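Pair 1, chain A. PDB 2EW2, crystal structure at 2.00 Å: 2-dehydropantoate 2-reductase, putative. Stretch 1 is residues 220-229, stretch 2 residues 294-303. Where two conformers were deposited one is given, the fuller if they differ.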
# COMPACT_ATOMS: atom_id res chain seq x y z
N SER A 220 -10.09 -2.39 8.52
CA SER A 220 -10.25 -2.27 7.07
C SER A 220 -9.05 -2.88 6.33
O SER A 220 -9.23 -3.68 5.40
CB SER A 220 -10.49 -0.82 6.64
OG SER A 220 -9.36 0.01 6.88
N LEU A 221 -7.85 -2.54 6.77
CA LEU A 221 -6.64 -3.09 6.18
C LEU A 221 -6.64 -4.63 6.26
O LEU A 221 -6.44 -5.32 5.25
CB LEU A 221 -5.39 -2.52 6.86
CG LEU A 221 -5.06 -1.07 6.48
CD1 LEU A 221 -4.02 -0.50 7.47
CD2 LEU A 221 -4.56 -0.95 5.02
N VAL A 222 -6.87 -5.15 7.47
CA VAL A 222 -6.81 -6.58 7.70
C VAL A 222 -7.89 -7.34 6.91
O VAL A 222 -7.58 -8.31 6.24
CB VAL A 222 -6.89 -6.93 9.20
CG1 VAL A 222 -7.03 -8.44 9.38
CG2 VAL A 222 -5.64 -6.40 9.93
N LYS A 223 -9.15 -6.91 6.98
CA LYS A 223 -10.26 -7.59 6.27
C LYS A 223 -10.15 -7.58 4.75
O LYS A 223 -10.48 -8.57 4.10
CB LYS A 223 -11.62 -7.05 6.70
CG LYS A 223 -12.01 -7.57 8.07
CD LYS A 223 -13.36 -7.12 8.50
CE LYS A 223 -13.64 -7.70 9.88
NZ LYS A 223 -14.98 -7.33 10.32
N THR A 224 -9.67 -6.47 4.20
CA THR A 224 -9.46 -6.39 2.76
C THR A 224 -8.41 -7.43 2.36
O THR A 224 -8.62 -8.19 1.41
CB THR A 224 -9.03 -4.99 2.31
OG1 THR A 224 -9.98 -4.03 2.80
CG2 THR A 224 -8.97 -4.90 0.80
N LEU A 225 -7.28 -7.45 3.08
CA LEU A 225 -6.22 -8.44 2.81
C LEU A 225 -6.73 -9.88 2.94
O LEU A 225 -6.42 -10.72 2.08
CB LEU A 225 -4.98 -8.20 3.70
CG LEU A 225 -4.04 -7.08 3.24
CD1 LEU A 225 -3.18 -6.60 4.38
CD2 LEU A 225 -3.22 -7.55 2.06
N ILE A 226 -7.51 -10.15 4.00
CA ILE A 226 -8.11 -11.47 4.21
C ILE A 226 -9.00 -11.86 3.03
O ILE A 226 -8.95 -13.01 2.56
CB ILE A 226 -8.89 -11.59 5.55
CG1 ILE A 226 -7.93 -11.59 6.74
CG2 ILE A 226 -9.74 -12.90 5.58
CD1 ILE A 226 -8.63 -11.43 8.08
N SER A 227 -9.81 -10.91 2.57
CA SER A 227 -10.68 -11.13 1.42
C SER A 227 -9.93 -11.53 0.15
O SER A 227 -10.42 -12.36 -0.62
CB SER A 227 -11.53 -9.88 1.14
OG SER A 227 -12.52 -9.78 2.16
N GLU A 228 -8.76 -10.94 -0.06
CA GLU A 228 -7.90 -11.27 -1.20
C GLU A 228 -7.33 -12.68 -1.10
O GLU A 228 -7.39 -13.45 -2.09
CB GLU A 228 -6.78 -10.25 -1.38
CG GLU A 228 -7.28 -8.86 -1.80
CD GLU A 228 -6.18 -7.85 -1.98
OE1 GLU A 228 -4.98 -8.21 -1.90
OE2 GLU A 228 -6.51 -6.67 -2.22
N PHE A 229 -6.79 -13.04 0.07
CA PHE A 229 -6.39 -14.43 0.34
C PHE A 229 -7.53 -15.41 0.06
O PHE A 229 -7.34 -16.39 -0.67
CB PHE A 229 -5.86 -14.63 1.77
CG PHE A 229 -4.43 -14.21 1.94
CD1 PHE A 229 -4.08 -12.86 2.00
CD2 PHE A 229 -3.42 -15.16 2.04
CE1 PHE A 229 -2.74 -12.48 2.15
CE2 PHE A 229 -2.09 -14.79 2.18
CZ PHE A 229 -1.75 -13.44 2.23
N VAL A 294 -8.12 -12.78 -10.64
CA VAL A 294 -8.65 -12.29 -9.36
C VAL A 294 -7.82 -11.10 -8.94
O VAL A 294 -6.59 -11.19 -8.85
CB VAL A 294 -8.55 -13.38 -8.26
CG1 VAL A 294 -8.98 -12.82 -6.89
CG2 VAL A 294 -9.40 -14.60 -8.63
N ALA A 295 -8.48 -9.98 -8.68
CA ALA A 295 -7.81 -8.77 -8.23
C ALA A 295 -7.25 -8.98 -6.83
O ALA A 295 -7.95 -9.45 -5.96
CB ALA A 295 -8.77 -7.59 -8.28
N THR A 296 -5.97 -8.67 -6.62
CA THR A 296 -5.37 -8.72 -5.29
C THR A 296 -4.52 -7.45 -5.06
O THR A 296 -3.32 -7.52 -4.80
CB THR A 296 -4.47 -9.97 -5.12
OG1 THR A 296 -3.40 -9.90 -6.06
CG2 THR A 296 -5.26 -11.26 -5.36
N PRO A 297 -5.15 -6.26 -5.18
CA PRO A 297 -4.35 -5.03 -5.15
C PRO A 297 -3.67 -4.70 -3.81
O PRO A 297 -2.57 -4.17 -3.81
CB PRO A 297 -5.39 -3.96 -5.51
CG PRO A 297 -6.69 -4.54 -4.99
CD PRO A 297 -6.59 -5.97 -5.36
N PHE A 298 -4.32 -4.98 -2.68
CA PHE A 298 -3.64 -4.72 -1.39
C PHE A 298 -2.41 -5.62 -1.24
O PHE A 298 -1.35 -5.15 -0.81
CB PHE A 298 -4.59 -4.89 -0.20
CG PHE A 298 -5.48 -3.69 0.06
CD1 PHE A 298 -6.07 -2.98 -0.99
CD2 PHE A 298 -5.72 -3.26 1.37
CE1 PHE A 298 -6.92 -1.87 -0.73
CE2 PHE A 298 -6.56 -2.15 1.64
CZ PHE A 298 -7.15 -1.47 0.59
N CYS A 299 -2.53 -6.88 -1.63
CA CYS A 299 -1.34 -7.78 -1.65
C CYS A 299 -0.25 -7.24 -2.54
O CYS A 299 0.91 -7.26 -2.17
CB CYS A 299 -1.70 -9.22 -2.08
SG CYS A 299 -2.53 -10.13 -0.79
N ALA A 300 -0.64 -6.75 -3.72
CA ALA A 300 0.32 -6.22 -4.70
C ALA A 300 1.03 -4.98 -4.17
O ALA A 300 2.24 -4.87 -4.23
CB ALA A 300 -0.38 -5.92 -6.04
N MSE A 301 0.26 -4.04 -3.64
CA MSE A 301 0.86 -2.82 -3.12
C MSE A 301 1.73 -3.09 -1.91
O MSE A 301 2.81 -2.54 -1.79
CB MSE A 301 -0.20 -1.79 -2.74
CG MSE A 301 0.46 -0.48 -2.31
SE MSE A 301 -0.78 0.99 -1.95
CE MSE A 301 -2.30 0.16 -1.77
N LEU A 302 1.26 -3.95 -1.02
CA LEU A 302 2.03 -4.25 0.19
C LEU A 302 3.34 -4.91 -0.19
O LEU A 302 4.41 -4.57 0.36
CB LEU A 302 1.22 -5.14 1.13
CG LEU A 302 1.82 -5.38 2.53
CD1 LEU A 302 2.05 -4.03 3.26
CD2 LEU A 302 0.88 -6.30 3.31
N THR A 303 3.28 -5.85 -1.14
CA THR A 303 4.50 -6.51 -1.65
C THR A 303 5.51 -5.49 -2.19
O THR A 303 6.69 -5.52 -1.82
CB THR A 303 4.16 -7.59 -2.71
OG1 THR A 303 3.26 -8.56 -2.14
CG2 THR A 303 5.43 -8.30 -3.18

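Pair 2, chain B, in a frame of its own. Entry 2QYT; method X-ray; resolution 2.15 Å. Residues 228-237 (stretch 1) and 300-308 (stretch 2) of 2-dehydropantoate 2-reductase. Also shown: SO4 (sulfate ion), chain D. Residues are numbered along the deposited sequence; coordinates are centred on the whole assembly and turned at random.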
# COMPACT_ATOMS: atom_id res chain seq x y z
N PRO B 228 20.10 4.17 -21.12
CA PRO B 228 19.61 5.50 -21.50
C PRO B 228 18.11 5.69 -21.31
O PRO B 228 17.70 6.68 -20.71
CB PRO B 228 20.01 5.61 -22.97
CG PRO B 228 21.30 4.83 -23.03
CD PRO B 228 21.06 3.64 -22.13
N GLU B 229 17.31 4.75 -21.80
CA GLU B 229 15.87 4.82 -21.73
C GLU B 229 15.44 4.79 -20.26
O GLU B 229 14.63 5.60 -19.84
CB GLU B 229 15.20 3.68 -22.50
CG GLU B 229 15.29 3.81 -24.01
CD GLU B 229 16.51 3.11 -24.59
OE1 GLU B 229 17.63 3.30 -24.07
OE2 GLU B 229 16.34 2.36 -25.58
N LEU B 230 16.03 3.86 -19.51
CA LEU B 230 15.72 3.70 -18.10
C LEU B 230 15.94 5.02 -17.37
O LEU B 230 15.06 5.51 -16.69
CB LEU B 230 16.49 2.53 -17.49
CG LEU B 230 16.07 1.91 -16.15
CD1 LEU B 230 14.57 1.72 -15.94
CD2 LEU B 230 16.76 0.57 -16.06
N LEU B 231 17.11 5.61 -17.59
CA LEU B 231 17.47 6.92 -17.03
C LEU B 231 16.56 8.06 -17.49
O LEU B 231 16.26 8.97 -16.71
CB LEU B 231 18.91 7.25 -17.37
CG LEU B 231 19.50 8.59 -16.93
CD1 LEU B 231 19.49 8.70 -15.41
CD2 LEU B 231 20.93 8.72 -17.47
N SER B 232 16.15 8.04 -18.75
CA SER B 232 15.15 8.97 -19.23
C SER B 232 13.85 8.90 -18.42
O SER B 232 13.26 9.93 -18.16
CB SER B 232 14.85 8.74 -20.70
OG SER B 232 16.00 9.06 -21.43
N LEU B 233 13.41 7.70 -18.06
CA LEU B 233 12.21 7.49 -17.25
C LEU B 233 12.41 8.02 -15.81
O LEU B 233 11.52 8.67 -15.23
CB LEU B 233 11.84 5.99 -17.22
CG LEU B 233 10.63 5.43 -17.98
CD1 LEU B 233 10.29 6.12 -19.30
CD2 LEU B 233 10.76 3.94 -18.18
N LEU B 234 13.58 7.74 -15.25
CA LEU B 234 13.93 8.19 -13.92
C LEU B 234 13.91 9.72 -13.81
O LEU B 234 13.34 10.29 -12.87
CB LEU B 234 15.29 7.60 -13.53
CG LEU B 234 15.44 6.42 -12.53
CD1 LEU B 234 14.16 5.76 -12.04
CD2 LEU B 234 16.46 5.37 -13.02
N GLU B 235 14.50 10.38 -14.80
CA GLU B 235 14.60 11.85 -14.85
C GLU B 235 13.23 12.49 -15.05
O GLU B 235 12.95 13.55 -14.49
CB GLU B 235 15.54 12.31 -15.96
CG GLU B 235 17.04 12.11 -15.67
CD GLU B 235 17.93 12.68 -16.79
OE1 GLU B 235 19.15 12.83 -16.53
OE2 GLU B 235 17.43 12.96 -17.91
N GLU B 236 12.39 11.83 -15.86
CA GLU B 236 11.06 12.31 -16.18
C GLU B 236 10.11 12.31 -14.96
O GLU B 236 9.55 13.36 -14.61
CB GLU B 236 10.48 11.52 -17.35
CG GLU B 236 10.85 12.09 -18.70
CD GLU B 236 10.34 11.27 -19.87
OE1 GLU B 236 9.45 10.41 -19.65
OE2 GLU B 236 10.83 11.50 -21.01
N VAL B 237 9.96 11.14 -14.34
CA VAL B 237 9.17 10.98 -13.12
C VAL B 237 9.70 11.91 -12.02
O VAL B 237 8.91 12.49 -11.27
CB VAL B 237 9.07 9.45 -12.65
CG1 VAL B 237 10.31 8.98 -11.88
CG2 VAL B 237 7.77 9.20 -11.82
N ASP B 300 7.11 18.45 -20.34
CA ASP B 300 7.26 17.47 -21.41
C ASP B 300 7.97 16.21 -20.90
O ASP B 300 9.04 16.29 -20.31
CB ASP B 300 8.00 18.07 -22.62
CG ASP B 300 7.70 17.32 -23.92
OD1 ASP B 300 8.34 17.65 -24.97
OD2 ASP B 300 6.83 16.40 -23.90
N LEU B 301 7.33 15.07 -21.11
CA LEU B 301 7.91 13.77 -20.75
C LEU B 301 7.79 12.85 -21.95
O LEU B 301 6.87 12.04 -22.00
CB LEU B 301 7.22 13.13 -19.55
CG LEU B 301 6.88 13.91 -18.27
CD1 LEU B 301 6.18 12.97 -17.31
CD2 LEU B 301 8.10 14.52 -17.61
N PRO B 302 8.72 12.99 -22.92
CA PRO B 302 8.66 12.22 -24.17
C PRO B 302 8.74 10.69 -24.01
O PRO B 302 7.98 9.99 -24.66
CB PRO B 302 9.84 12.76 -24.99
CG PRO B 302 10.74 13.41 -24.00
CD PRO B 302 9.86 13.92 -22.91
N MSE B 303 9.64 10.20 -23.16
CA MSE B 303 9.81 8.76 -22.96
C MSE B 303 8.58 8.07 -22.37
O MSE B 303 8.16 7.01 -22.87
CB MSE B 303 11.02 8.47 -22.07
CG MSE B 303 11.55 7.02 -22.12
SE MSE B 303 12.23 6.44 -23.89
CE MSE B 303 13.51 7.86 -24.29
N TYR B 304 8.02 8.65 -21.31
CA TYR B 304 6.76 8.17 -20.75
C TYR B 304 5.64 8.20 -21.79
O TYR B 304 4.86 7.25 -21.88
CB TYR B 304 6.37 8.98 -19.53
CG TYR B 304 6.74 8.33 -18.22
CD1 TYR B 304 7.94 8.64 -17.59
CD2 TYR B 304 5.88 7.41 -17.61
CE1 TYR B 304 8.29 8.04 -16.38
CE2 TYR B 304 6.22 6.80 -16.40
CZ TYR B 304 7.42 7.12 -15.79
OH TYR B 304 7.74 6.54 -14.60
N LYS B 305 5.56 9.28 -22.57
CA LYS B 305 4.50 9.43 -23.58
C LYS B 305 4.62 8.43 -24.72
O LYS B 305 3.62 7.87 -25.16
CB LYS B 305 4.44 10.87 -24.10
CG LYS B 305 4.02 11.90 -23.07
CD LYS B 305 3.45 13.15 -23.72
CE LYS B 305 4.52 14.17 -24.10
NZ LYS B 305 5.29 13.82 -25.33
N ARG B 306 5.85 8.20 -25.19
CA ARG B 306 6.13 7.17 -26.19
C ARG B 306 5.72 5.80 -25.63
O ARG B 306 5.06 5.02 -26.31
CB ARG B 306 7.63 7.16 -26.56
CG ARG B 306 7.98 6.42 -27.86
CD ARG B 306 9.13 5.40 -27.70
NE ARG B 306 10.48 5.98 -27.74
CZ ARG B 306 11.62 5.27 -27.74
NH1 ARG B 306 11.60 3.94 -27.70
NH2 ARG B 306 12.80 5.90 -27.77
N MSE B 307 6.09 5.55 -24.37
CA MSE B 307 5.85 4.27 -23.69
C MSE B 307 4.35 3.99 -23.42
O MSE B 307 3.86 2.89 -23.70
CB MSE B 307 6.66 4.22 -22.39
CG MSE B 307 7.49 2.94 -22.16
SE MSE B 307 9.41 3.28 -21.83
CE MSE B 307 10.10 1.49 -21.66
N TYR B 308 3.65 4.98 -22.88
CA TYR B 308 2.22 4.87 -22.57
C TYR B 308 1.39 4.64 -23.82
O TYR B 308 0.75 3.60 -23.97
CB TYR B 308 1.72 6.13 -21.82
CG TYR B 308 0.22 6.16 -21.60
CD1 TYR B 308 -0.36 5.47 -20.54
CD2 TYR B 308 -0.62 6.88 -22.46
CE1 TYR B 308 -1.73 5.48 -20.34
CE2 TYR B 308 -2.00 6.90 -22.27
CZ TYR B 308 -2.55 6.20 -21.20
OH TYR B 308 -3.91 6.21 -20.99
S SO4 D . -4.96 5.18 -18.15
O1 SO4 D . -3.66 5.84 -18.15
O2 SO4 D . -4.94 3.97 -18.98
O3 SO4 D . -5.32 4.82 -16.77
O4 SO4 D . -5.92 6.12 -18.74

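Pair 1 and pair 2 use one backbone plan. A helix that runs through the whole of stretch 1 is crossed by the first turns of a second helix; the axes come within 9.1 Å and their N-to-C directions differ by 110° in both. Fourteen central residues superpose at 0.4 Å RMSD, so differences in packing must be sought in the side chains.

The invariant element is a glutamate aimed at the start of the second helix, where backbone amides have no carbonyl from a preceding turn to bond. In pair 1, OE2 of Glu A228 accepts a hydrogen bond from N of Phe A298 at 2.8 Å, and OE1 of Glu A228 accepts one from N of Cys A299, also at 2.8 Å. In pair 2, Glu B236 does the same: OE2 to N of Met B303 at 2.8 Å, OE1 to N of Tyr B304 at 2.8 Å. The two side-chain centres lie 0.2 Å apart after superposition, and both chains combine an m chi1 with a t chi2. One carboxylate thus serves two consecutive amides from across the interface. The matched prolines, Pro A297 and Pro B302, occupy the first helical position, and their nitrogens have no hydrogen to offer.

Next comes the knob. Phe A298 and Met B303 coincide at CA to 0.3 Å, point toward the other helix, and sit among four matched residues. The aromatic knob is chi1 m, with CG2 of Thr A224 above its ring face, 3.6 Å from the centroid, a CH-pi contact. The selenomethionine is chi1 t and then curls, with chi2 and chi3 both p: its CE lies 3.9 Å from CB of Ser B232, while its SE lies 4.0 Å from CG of Glu B229. Where pair 1 sets a methyl over a flat ring, pair 2 brings the terminal methyl of the selenomethionine to CB of a serine. At the far end of the hole, Leu A221 reaches the ring with CD2, 4.1 Å from CE2 of Phe A298; its match, Glu B229, meets the knob through its aliphatic part.

Leucine is kept at the next inward site. CD2 of Leu A225 lies 3.7 Å from CB of Phe A298, and CD1 of Leu B233 approaches CG of Met B303 to 3.2 Å. One turn beyond the knob, CD1 of Leu A225 meets CD2 of Leu A302 at 4.2 Å, and CD1 of Leu B233 meets SE of Met B307 at 3.9 Å.

The clearest exchange of bulk involves two positions. In pair 1, stretch 1 supplies the ring: CE1 of Phe A229 lies 3.8 Å from SG of the small Cys A299. In pair 2, stretch 2 supplies it: Tyr B304 reaches Val B237, whose CB is 3.7 Å from OH of Tyr B304, and CD1 of Leu B233 rests over the ring face. The rule to read is a fixed polar anchor with negotiable volume around it.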